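Local coordinates for bifunctional GH43-CE protein (Bacteroides eggerthii, PDB 6MLY) that probably acts as a beta-xylosidase on xylan chains through its family 43 glycosidase domain and also carries a carbohydrate esterase domain, at residues 80-85 against 335-340; 101-106 against 146-151; 399-404 against 488-493. All blocks are in the same frame, centred on the assembly; numbering follows the deposited sequence.

Interaction 1 (80-85 against 335-340)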
loop_
_atom_site.group_PDB
_atom_site.type_symbol
_atom_site.label_atom_id
_atom_site.label_comp_id
_atom_site.label_asym_id
_atom_site.label_seq_id
_atom_site.Cartn_x
_atom_site.Cartn_y
_atom_site.Cartn_z
ATOM N N PRO A 80 8.156 -26.632 -14.906
ATOM C CA PRO A 80 8.439 -25.219 -15.162
ATOM C C PRO A 80 7.440 -24.233 -14.534
ATOM O O PRO A 80 7.861 -23.225 -13.964
ATOM C CB PRO A 80 8.393 -25.124 -16.695
ATOM C CG PRO A 80 8.832 -26.495 -17.161
ATOM C CD PRO A 80 8.289 -27.455 -16.122
ATOM N N THR A 81 6.140 -24.536 -14.631
ATOM C CA THR A 81 5.074 -23.677 -14.085
ATOM C C THR A 81 5.301 -23.437 -12.585
ATOM O O THR A 81 5.151 -22.304 -12.115
ATOM C CB THR A 81 3.681 -24.268 -14.356
ATOM O OG1 THR A 81 3.791 -25.691 -14.344
ATOM C CG2 THR A 81 3.094 -23.819 -15.677
ATOM N N MET A 82 5.672 -24.501 -11.857
ATOM C CA MET A 82 5.862 -24.466 -10.399
ATOM C C MET A 82 7.272 -23.963 -10.046
ATOM O O MET A 82 7.473 -23.423 -8.955
ATOM C CB MET A 82 5.644 -25.859 -9.797
ATOM C CG MET A 82 5.566 -25.889 -8.269
ATOM S SD MET A 82 3.946 -25.426 -7.589
ATOM C CE MET A 82 4.160 -23.659 -7.380
ATOM N N ASN A 83 8.232 -24.126 -10.970
ATOM C CA ASN A 83 9.652 -23.762 -10.757
ATOM C C ASN A 83 9.991 -22.362 -11.296
ATOM O O ASN A 83 11.153 -21.972 -11.243
ATOM C CB ASN A 83 10.601 -24.762 -11.426
ATOM C CG ASN A 83 10.726 -26.076 -10.685
ATOM O OD1 ASN A 83 10.474 -26.153 -9.486
ATOM N ND2 ASN A 83 11.139 -27.113 -11.393
ATOM N N LEU A 84 9.002 -21.618 -11.812
ATOM C CA LEU A 84 9.219 -20.311 -12.482
ATOM C C LEU A 84 10.327 -20.430 -13.539
ATOM O O LEU A 84 11.261 -19.624 -13.560
ATOM C CB LEU A 84 9.583 -19.232 -11.451
ATOM C CG LEU A 84 8.473 -18.798 -10.495
ATOM C CD1 LEU A 84 9.018 -17.845 -9.445
ATOM C CD2 LEU A 84 7.315 -18.151 -11.237
ATOM N N ASP A 85 10.214 -21.435 -14.413
ATOM C CA ASP A 85 11.163 -21.644 -15.507
ATOM C C ASP A 85 10.476 -21.287 -16.832
ATOM O O ASP A 85 9.248 -21.376 -16.946
ATOM C CB ASP A 85 11.696 -23.081 -15.531
ATOM C CG ASP A 85 12.673 -23.428 -14.418
ATOM O OD1 ASP A 85 12.933 -22.554 -13.564
ATOM O OD2 ASP A 85 13.180 -24.571 -14.422
ATOM N N ASN A 335 7.916 -17.655 -2.735
ATOM C CA ASN A 335 7.087 -17.523 -3.926
ATOM C C ASN A 335 7.545 -18.577 -4.940
ATOM O O ASN A 335 8.658 -18.475 -5.470
ATOM C CB ASN A 335 7.183 -16.115 -4.519
ATOM C CG ASN A 335 6.470 -15.963 -5.848
ATOM O OD1 ASN A 335 5.421 -16.565 -6.076
ATOM N ND2 ASN A 335 7.023 -15.131 -6.718
ATOM N N HIS A 336 6.686 -19.577 -5.189
ATOM C CA HIS A 336 6.998 -20.712 -6.055
ATOM C C HIS A 336 8.168 -21.498 -5.449
ATOM O O HIS A 336 8.615 -21.192 -4.341
ATOM C CB HIS A 336 7.270 -20.246 -7.496
ATOM C CG HIS A 336 6.046 -19.994 -8.310
ATOM N ND1 HIS A 336 5.176 -18.955 -8.041
ATOM C CD2 HIS A 336 5.565 -20.616 -9.407
ATOM C CE1 HIS A 336 4.200 -18.962 -8.926
ATOM N NE2 HIS A 336 4.417 -19.972 -9.775
ATOM N N ASN A 337 8.639 -22.520 -6.174
ATOM C CA ASN A 337 9.690 -23.408 -5.693
ATOM C C ASN A 337 10.997 -22.638 -5.540
ATOM O O ASN A 337 11.509 -22.083 -6.511
ATOM C CB ASN A 337 9.900 -24.609 -6.616
ATOM C CG ASN A 337 8.766 -25.600 -6.535
ATOM O OD1 ASN A 337 7.842 -25.419 -5.746
ATOM N ND2 ASN A 337 8.824 -26.643 -7.346
ATOM N N PRO A 338 11.593 -22.616 -4.325
ATOM C CA PRO A 338 12.869 -21.936 -4.116
ATOM C C PRO A 338 14.015 -22.688 -4.805
ATOM O O PRO A 338 13.921 -23.900 -4.990
ATOM C CB PRO A 338 13.045 -21.964 -2.590
ATOM C CG PRO A 338 12.271 -23.183 -2.148
ATOM C CD PRO A 338 11.097 -23.266 -3.100
ATOM N N ASP A 339 15.062 -21.951 -5.193
ATOM C CA ASP A 339 16.348 -22.534 -5.539
ATOM C C ASP A 339 17.196 -22.544 -4.261
ATOM O O ASP A 339 17.760 -21.528 -3.879
ATOM C CB ASP A 339 16.997 -21.777 -6.701
ATOM C CG ASP A 339 18.292 -22.385 -7.213
ATOM O OD1 ASP A 339 18.778 -23.347 -6.587
ATOM O OD2 ASP A 339 18.810 -21.883 -8.236
ATOM N N ASN A 340 17.264 -23.709 -3.604
ATOM C CA ASN A 340 17.819 -23.843 -2.253
ATOM C C ASN A 340 19.352 -23.748 -2.277
ATOM O O ASN A 340 19.975 -23.689 -1.216
ATOM C CB ASN A 340 17.350 -25.135 -1.577
ATOM C CG ASN A 340 15.877 -25.121 -1.222
ATOM O OD1 ASN A 340 15.330 -24.083 -0.863
ATOM N ND2 ASN A 340 15.225 -26.273 -1.305
#

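Interaction 2 (101-106 against 146-151)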
loop_
_atom_site.group_PDB
_atom_site.type_symbol
_atom_site.label_atom_id
_atom_site.label_comp_id
_atom_site.label_asym_id
_atom_site.label_seq_id
_atom_site.Cartn_x
_atom_site.Cartn_y
_atom_site.Cartn_z
ATOM N N ARG A 101 -9.143 -33.897 8.555
ATOM C CA ARG A 101 -9.927 -34.849 9.376
ATOM C C ARG A 101 -9.021 -35.530 10.407
ATOM O O ARG A 101 -7.796 -35.549 10.252
ATOM C CB ARG A 101 -10.564 -35.952 8.527
ATOM C CG ARG A 101 -11.519 -35.455 7.454
ATOM C CD ARG A 101 -12.727 -34.743 8.035
ATOM N NE ARG A 101 -13.751 -34.557 6.997
ATOM C CZ ARG A 101 -14.839 -33.690 7.095
ATOM N NH1 ARG A 101 -15.065 -32.897 8.164
ATOM N NH2 ARG A 101 -15.795 -33.857 6.224
ATOM N N TYR A 102 -9.657 -36.094 11.442
ATOM C CA TYR A 102 -9.013 -36.933 12.451
ATOM C C TYR A 102 -9.901 -38.138 12.735
ATOM O O TYR A 102 -11.028 -37.968 13.184
ATOM C CB TYR A 102 -8.823 -36.184 13.767
ATOM C CG TYR A 102 -8.355 -37.028 14.927
ATOM C CD1 TYR A 102 -9.250 -37.549 15.850
ATOM C CD2 TYR A 102 -7.007 -37.271 15.125
ATOM C CE1 TYR A 102 -8.815 -38.298 16.934
ATOM C CE2 TYR A 102 -6.555 -38.022 16.198
ATOM C CZ TYR A 102 -7.462 -38.536 17.105
ATOM O OH TYR A 102 -7.001 -39.262 18.160
ATOM N N HIS A 103 -9.359 -39.335 12.501
ATOM C CA HIS A 103 -10.112 -40.576 12.593
ATOM C C HIS A 103 -9.246 -41.661 13.237
ATOM O O HIS A 103 -8.162 -41.953 12.742
ATOM C CB HIS A 103 -10.603 -40.995 11.204
ATOM C CG HIS A 103 -11.393 -42.257 11.219
ATOM N ND1 HIS A 103 -10.797 -43.501 11.112
ATOM C CD2 HIS A 103 -12.717 -42.473 11.355
ATOM C CE1 HIS A 103 -11.725 -44.426 11.156
ATOM N NE2 HIS A 103 -12.908 -43.822 11.311
ATOM N N GLU A 104 -9.740 -42.226 14.347
ATOM C CA GLU A 104 -9.148 -43.379 15.042
ATOM C C GLU A 104 -7.621 -43.252 15.107
ATOM O O GLU A 104 -6.884 -44.162 14.710
ATOM C CB GLU A 104 -9.620 -44.682 14.393
ATOM C CG GLU A 104 -10.918 -45.191 14.994
ATOM C CD GLU A 104 -11.402 -46.520 14.452
ATOM O OE1 GLU A 104 -11.748 -46.563 13.256
ATOM O OE2 GLU A 104 -11.420 -47.514 15.232
ATOM N N GLY A 105 -7.171 -42.097 15.614
ATOM C CA GLY A 105 -5.781 -41.858 16.002
ATOM C C GLY A 105 -4.917 -41.264 14.897
ATOM O O GLY A 105 -3.741 -40.981 15.136
ATOM N N VAL A 106 -5.472 -41.068 13.696
ATOM C CA VAL A 106 -4.674 -40.597 12.563
ATOM C C VAL A 106 -5.311 -39.335 11.968
ATOM O O VAL A 106 -6.513 -39.314 11.680
ATOM C CB VAL A 106 -4.496 -41.699 11.500
ATOM C CG1 VAL A 106 -3.877 -41.154 10.218
ATOM C CG2 VAL A 106 -3.670 -42.858 12.037
ATOM N N PHE A 146 -13.763 -35.219 1.761
ATOM C CA PHE A 146 -13.760 -36.643 2.113
ATOM C C PHE A 146 -14.206 -36.799 3.572
ATOM O O PHE A 146 -14.079 -35.855 4.367
ATOM C CB PHE A 146 -12.388 -37.274 1.849
ATOM C CG PHE A 146 -11.317 -36.935 2.854
ATOM C CD1 PHE A 146 -11.131 -37.717 3.983
ATOM C CD2 PHE A 146 -10.484 -35.841 2.671
ATOM C CE1 PHE A 146 -10.144 -37.408 4.909
ATOM C CE2 PHE A 146 -9.497 -35.535 3.598
ATOM C CZ PHE A 146 -9.327 -36.320 4.714
ATOM N N PHE A 147 -14.721 -37.996 3.900
ATOM C CA PHE A 147 -15.420 -38.266 5.155
ATOM C C PHE A 147 -15.394 -39.764 5.470
ATOM O O PHE A 147 -15.691 -40.588 4.602
ATOM C CB PHE A 147 -16.869 -37.784 5.052
ATOM C CG PHE A 147 -17.645 -37.829 6.343
ATOM C CD1 PHE A 147 -18.340 -38.971 6.715
ATOM C CD2 PHE A 147 -17.685 -36.729 7.186
ATOM C CE1 PHE A 147 -19.056 -39.013 7.902
ATOM C CE2 PHE A 147 -18.407 -36.769 8.369
ATOM C CZ PHE A 147 -19.087 -37.912 8.727
ATOM N N PHE A 148 -15.068 -40.097 6.727
ATOM C CA PHE A 148 -15.141 -41.465 7.266
ATOM C C PHE A 148 -16.517 -41.699 7.896
ATOM O O PHE A 148 -16.857 -41.068 8.894
ATOM C CB PHE A 148 -14.067 -41.694 8.331
ATOM C CG PHE A 148 -12.662 -41.408 7.875
ATOM C CD1 PHE A 148 -11.901 -42.394 7.271
ATOM C CD2 PHE A 148 -12.106 -40.149 8.042
ATOM C CE1 PHE A 148 -10.609 -42.130 6.846
ATOM C CE2 PHE A 148 -10.814 -39.884 7.616
ATOM C CZ PHE A 148 -10.067 -40.877 7.022
ATOM N N ASP A 149 -17.289 -42.621 7.311
ATOM C CA ASP A 149 -18.634 -42.961 7.792
ATOM C C ASP A 149 -18.550 -44.176 8.723
ATOM O O ASP A 149 -17.599 -44.960 8.673
ATOM C CB ASP A 149 -19.598 -43.216 6.630
ATOM C CG ASP A 149 -21.054 -42.960 6.978
ATOM O OD1 ASP A 149 -21.316 -42.070 7.815
ATOM O OD2 ASP A 149 -21.917 -43.662 6.417
ATOM N N GLU A 150 -19.580 -44.321 9.559
ATOM C CA GLU A 150 -19.660 -45.404 10.538
ATOM C C GLU A 150 -20.197 -46.685 9.874
ATOM O O GLU A 150 -20.270 -47.718 10.532
ATOM C CB GLU A 150 -20.496 -45.011 11.764
ATOM C CG GLU A 150 -21.314 -43.742 11.602
ATOM C CD GLU A 150 -22.098 -43.335 12.836
ATOM O OE1 GLU A 150 -22.911 -44.146 13.307
ATOM O OE2 GLU A 150 -21.885 -42.208 13.323
ATOM N N ASP A 151 -20.546 -46.618 8.581
ATOM C CA ASP A 151 -20.816 -47.811 7.774
ATOM C C ASP A 151 -19.488 -48.426 7.293
ATOM O O ASP A 151 -19.474 -49.529 6.761
ATOM C CB ASP A 151 -21.791 -47.503 6.631
ATOM C CG ASP A 151 -21.208 -46.755 5.441
ATOM O OD1 ASP A 151 -19.986 -46.518 5.421
ATOM O OD2 ASP A 151 -21.991 -46.425 4.533
#

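Interaction 3 (399-404 against 488-493)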
loop_
_atom_site.group_PDB
_atom_site.type_symbol
_atom_site.label_atom_id
_atom_site.label_comp_id
_atom_site.label_asym_id
_atom_site.label_seq_id
_atom_site.Cartn_x
_atom_site.Cartn_y
_atom_site.Cartn_z
ATOM N N SER A 399 9.324 -5.663 -0.672
ATOM C CA SER A 399 8.174 -5.482 -1.563
ATOM C C SER A 399 6.861 -5.777 -0.829
ATOM O O SER A 399 6.806 -6.661 0.017
ATOM C CB SER A 399 8.297 -6.340 -2.797
ATOM O OG SER A 399 7.058 -6.413 -3.494
ATOM N N LEU A 400 5.824 -4.997 -1.158
ATOM C CA LEU A 400 4.440 -5.396 -0.982
ATOM C C LEU A 400 4.014 -6.064 -2.290
ATOM O O LEU A 400 3.944 -5.403 -3.326
ATOM C CB LEU A 400 3.574 -4.175 -0.654
ATOM C CG LEU A 400 3.973 -3.419 0.613
ATOM C CD1 LEU A 400 3.147 -2.155 0.790
ATOM C CD2 LEU A 400 3.854 -4.301 1.844
ATOM N N PHE A 401 3.764 -7.380 -2.222
ATOM C CA PHE A 401 3.906 -8.259 -3.376
ATOM C C PHE A 401 2.557 -8.851 -3.808
ATOM O O PHE A 401 1.925 -9.600 -3.063
ATOM C CB PHE A 401 4.916 -9.364 -3.059
ATOM C CG PHE A 401 5.161 -10.325 -4.193
ATOM C CD1 PHE A 401 6.051 -10.009 -5.209
ATOM C CD2 PHE A 401 4.503 -11.546 -4.242
ATOM C CE1 PHE A 401 6.275 -10.891 -6.254
ATOM C CE2 PHE A 401 4.729 -12.431 -5.286
ATOM C CZ PHE A 401 5.614 -12.104 -6.288
ATOM N N GLN A 402 2.135 -8.478 -5.023
ATOM C CA GLN A 402 1.209 -9.262 -5.841
ATOM C C GLN A 402 1.463 -8.925 -7.322
ATOM O O GLN A 402 2.603 -8.668 -7.699
ATOM C CB GLN A 402 -0.242 -9.048 -5.403
ATOM C CG GLN A 402 -1.119 -10.261 -5.694
ATOM C CD GLN A 402 -2.584 -9.980 -5.486
ATOM O OE1 GLN A 402 -2.998 -9.536 -4.420
ATOM N NE2 GLN A 402 -3.383 -10.249 -6.503
ATOM N N ARG A 403 0.420 -8.958 -8.163
ATOM C CA ARG A 403 0.538 -8.614 -9.574
ATOM C C ARG A 403 0.815 -7.114 -9.678
ATOM O O ARG A 403 1.745 -6.698 -10.358
ATOM C CB ARG A 403 -0.742 -8.969 -10.336
ATOM C CG ARG A 403 -0.745 -8.540 -11.796
ATOM C CD ARG A 403 -2.143 -8.571 -12.384
ATOM N NE ARG A 403 -2.135 -8.519 -13.841
ATOM C CZ ARG A 403 -2.121 -9.583 -14.643
ATOM N NH1 ARG A 403 -2.164 -10.805 -14.134
ATOM N NH2 ARG A 403 -2.070 -9.418 -15.952
ATOM N N LYS A 404 -0.031 -6.338 -8.992
ATOM C CA LYS A 404 0.133 -4.913 -8.803
ATOM C C LYS A 404 0.953 -4.684 -7.532
ATOM O O LYS A 404 0.400 -4.396 -6.472
ATOM C CB LYS A 404 -1.245 -4.250 -8.738
ATOM C CG LYS A 404 -2.091 -4.467 -9.984
ATOM C CD LYS A 404 -3.217 -3.477 -10.142
ATOM C CE LYS A 404 -3.917 -3.610 -11.476
ATOM N NZ LYS A 404 -5.098 -2.719 -11.555
ATOM N N ARG A 488 1.733 -9.803 0.320
ATOM C CA ARG A 488 2.749 -10.303 1.220
ATOM C C ARG A 488 3.943 -9.337 1.233
ATOM O O ARG A 488 4.264 -8.713 0.220
ATOM C CB ARG A 488 3.167 -11.709 0.782
ATOM C CG ARG A 488 2.127 -12.789 1.043
ATOM C CD ARG A 488 2.635 -14.167 0.648
ATOM N NE ARG A 488 1.825 -15.257 1.188
ATOM C CZ ARG A 488 2.104 -15.943 2.295
ATOM N NH1 ARG A 488 3.234 -15.732 2.950
ATOM N NH2 ARG A 488 1.245 -16.843 2.746
ATOM N N PHE A 489 4.575 -9.215 2.404
ATOM C CA PHE A 489 5.924 -8.695 2.515
ATOM C C PHE A 489 6.858 -9.668 1.789
ATOM O O PHE A 489 6.618 -10.869 1.790
ATOM C CB PHE A 489 6.311 -8.501 3.983
ATOM C CG PHE A 489 5.502 -7.449 4.696
ATOM C CD1 PHE A 489 5.591 -6.117 4.326
ATOM C CD2 PHE A 489 4.649 -7.785 5.733
ATOM C CE1 PHE A 489 4.842 -5.148 4.977
ATOM C CE2 PHE A 489 3.901 -6.816 6.383
ATOM C CZ PHE A 489 3.994 -5.500 6.001
ATOM N N ALA A 490 7.908 -9.134 1.160
ATOM C CA ALA A 490 8.760 -9.911 0.268
ATOM C C ALA A 490 10.202 -9.391 0.320
ATOM O O ALA A 490 10.453 -8.231 -0.024
ATOM C CB ALA A 490 8.201 -9.845 -1.133
ATOM N N LEU A 491 11.132 -10.250 0.766
ATOM C CA LEU A 491 12.565 -10.019 0.596
ATOM C C LEU A 491 12.944 -10.535 -0.796
ATOM O O LEU A 491 12.607 -11.663 -1.130
ATOM C CB LEU A 491 13.385 -10.747 1.670
ATOM C CG LEU A 491 12.972 -10.581 3.135
ATOM C CD1 LEU A 491 14.199 -10.448 4.025
ATOM C CD2 LEU A 491 12.047 -9.399 3.358
ATOM N N PHE A 492 13.639 -9.711 -1.592
ATOM C CA PHE A 492 14.025 -10.099 -2.953
ATOM C C PHE A 492 15.452 -9.630 -3.262
ATOM O O PHE A 492 16.026 -8.841 -2.520
ATOM C CB PHE A 492 13.017 -9.561 -3.973
ATOM C CG PHE A 492 12.977 -8.061 -4.120
ATOM C CD1 PHE A 492 12.141 -7.288 -3.329
ATOM C CD2 PHE A 492 13.755 -7.422 -5.074
ATOM C CE1 PHE A 492 12.096 -5.911 -3.480
ATOM C CE2 PHE A 492 13.712 -6.043 -5.221
ATOM C CZ PHE A 492 12.884 -5.290 -4.422
ATOM N N ASN A 493 15.999 -10.166 -4.360
ATOM C CA ASN A 493 17.324 -9.862 -4.876
ATOM C C ASN A 493 17.535 -10.635 -6.180
ATOM O O ASN A 493 17.808 -11.830 -6.143
ATOM C CB ASN A 493 18.453 -10.235 -3.909
ATOM C CG ASN A 493 19.830 -9.980 -4.493
ATOM O OD1 ASN A 493 19.981 -9.195 -5.430
ATOM N ND2 ASN A 493 20.844 -10.635 -3.950
#

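Interaction 1 (80-85 against 335-340)
Asn337 ND2 is shared between two carbonyl oxygens of the opposing loop and helix, giving a 2.7 Å hydrogen bond to Asn83 OD1 and another to Ala77 O. The two side-chain amides are turned 59° apart, and ND2 approaches Asn83 OD1 tilted from its carbonyl plane. Asn83 ND2 is held by Asn78 OD1, which fixes which end of the Asn83 amide faces Asn337. Beside this pair the backbone makes its own link, a nearly straight bond of 3.1 Å from Asn337 N to Met82 O. With CG anti to the backbone N (chi1 -169°), Met82 lays that carbon across the Asn337 amide, CG lying 3.4 Å from Asn337 OD1, while Met82 CE reaches His336 CD2.

The His336 ring packs against the end of the short helix 80-83. Leu84, which leaves the helix with positive phi, puts CD2 over the middle of the imidazole, 3.6 Å from the centroid of the His336 ring, in a CH-pi contact. At the ring edge, His336 CD2 lies 3.2 Å from Thr81 O. The rotation of the ring is set by its nitrogens: ND1 of His336 donates to Asn335 OD1 over 3.1 Å, and NE2 pairs with the backbone N of Thr90, a pattern consistent with a neutral ring carrying its proton on ND1. Tyr91 OH bonds Asn335 ND2, keeping OD1 toward His336; Tyr91 and His50 also pack on the imidazole.

Arg358, bonded to Leu84 O and to the Asp85 carboxylate, and Lys367, bonded to Asn83 O, tie the end of the helix to the same partner domain. The whole forms a largely buried joint between the family 43 catalytic region and the concanavalin A-like beta-sandwich, as in other two-domain GH43 beta-xylosidases.

Interaction 2 (101-106 against 146-151)
Strands 101-103 and 146-148, which bring Arg101 and His103 against Phe146 and Phe148, run in nearly the same direction, their axes 20° apart and 8.4 Å from each other at closest, too far for backbone-to-backbone pairing, so that side chains bridge the gap. Arg101 grips Phe146 O side-on with two nitrogens, Arg101 NE lying 3.0 Å from Phe146 O. The second, Arg101 NH2, is 3.2 Å from Phe146 O. The oxygen lies in the plane of the guanidinium, and the NE bond is the straighter of the two. A bend at chi2 (-63°) carries CD of Arg101 round toward this carbonyl, while its CG rests 3.5 Å from Phe146 CE1. NH2 also reaches the rim of the next ring, 3.6 Å from Phe147 CD2, with the guanidinium and ring planes 82° apart. The charge is further engaged on strand 203-207, where NH2 bonds Leu204 O and Phe205 makes a cation-pi contact.

Farther along, His103 and Phe148 form an offset stack, their ring centroids 4.4 Å apart and their planes only slightly inclined. CB of His103 sits over the Phe148 face, 3.8 Å from the centroid of that ring, and Tyr108 packs on both residues. A type I' turn from His103 to Val106 then returns the chain into strand 106-113.

Phe146 lies about 11 Å, side chain to side chain, from Asp143, predicted to modulate the pKa of the catalytic Glu. Two nearly parallel strands, each the outermost of its own antiparallel sheet, with the sheets successive in the chain, fit the junction between adjacent blades of the five-bladed beta-propeller of GH43 enzymes.

Interaction 3 (399-404 against 488-493)
Ser399 and Ala490 face each other as an antiparallel hydrogen-bonded pair, Ser399 N lying 2.9 Å from Ala490 O. Phe401 and Arg488 form the next such pair, with Phe401 N 2.8 Å from Arg488 O and a weak return bond from Arg488 N to Phe401 O. Between them, Leu400 and Phe489 make a non-hydrogen-bonded pair whose side chains lie side by side, Leu400 CD2 touching Phe489 CE1 at 3.4 Å. On the other face, Ala490 CB packs 3.8 Å from Phe401 CB.

Beyond these pairs, Phe492 CG stands between the backbone N and the carbonyl carbon (chi1 67°). Phe492 CE1 lies 3.9 Å from Ser399 CB, and Ser399 N sits at the ring edge, in its plane. Phe363 and Phe395 meet this ring edge-to-face, and Ser399 OG is anchored on Gly406 O. An alanine in place of Phe492 would probably open a gap beside Ser399 and leave the rings of Phe363 and Phe395 without their aromatic partner.

Strand 488-491 is flanked by 370-373 and 395-401 in one antiparallel sheet of the sandwich, with 406-411 beyond the latter; Phe489 turns toward strands 378-386 and 502-511 of the second sheet, whereas Phe401 packs on Asn335 of strand 333-335.

Along the chain, both segments of interaction 2 fall between the two segments of interaction 1, and interaction 3 follows in the concanavalin A-like region. Interactions 1 and 3 are neighbours, their centres 16 Å apart, and they touch where Asn335 ND2 packs 3.4 Å from Phe401 CZ. Strands 333-335, 395-401 and 488-491 belong to one antiparallel sheet, so the joint between domains is built directly onto the sandwich. Interaction 2 stands apart within the glycosidase domain, its centre 35 Å from that of interaction 1 and 40 Å from that of interaction 3. The three thus represent propeller, interdomain joint and sandwich core, all in the non-esterase part of the protein.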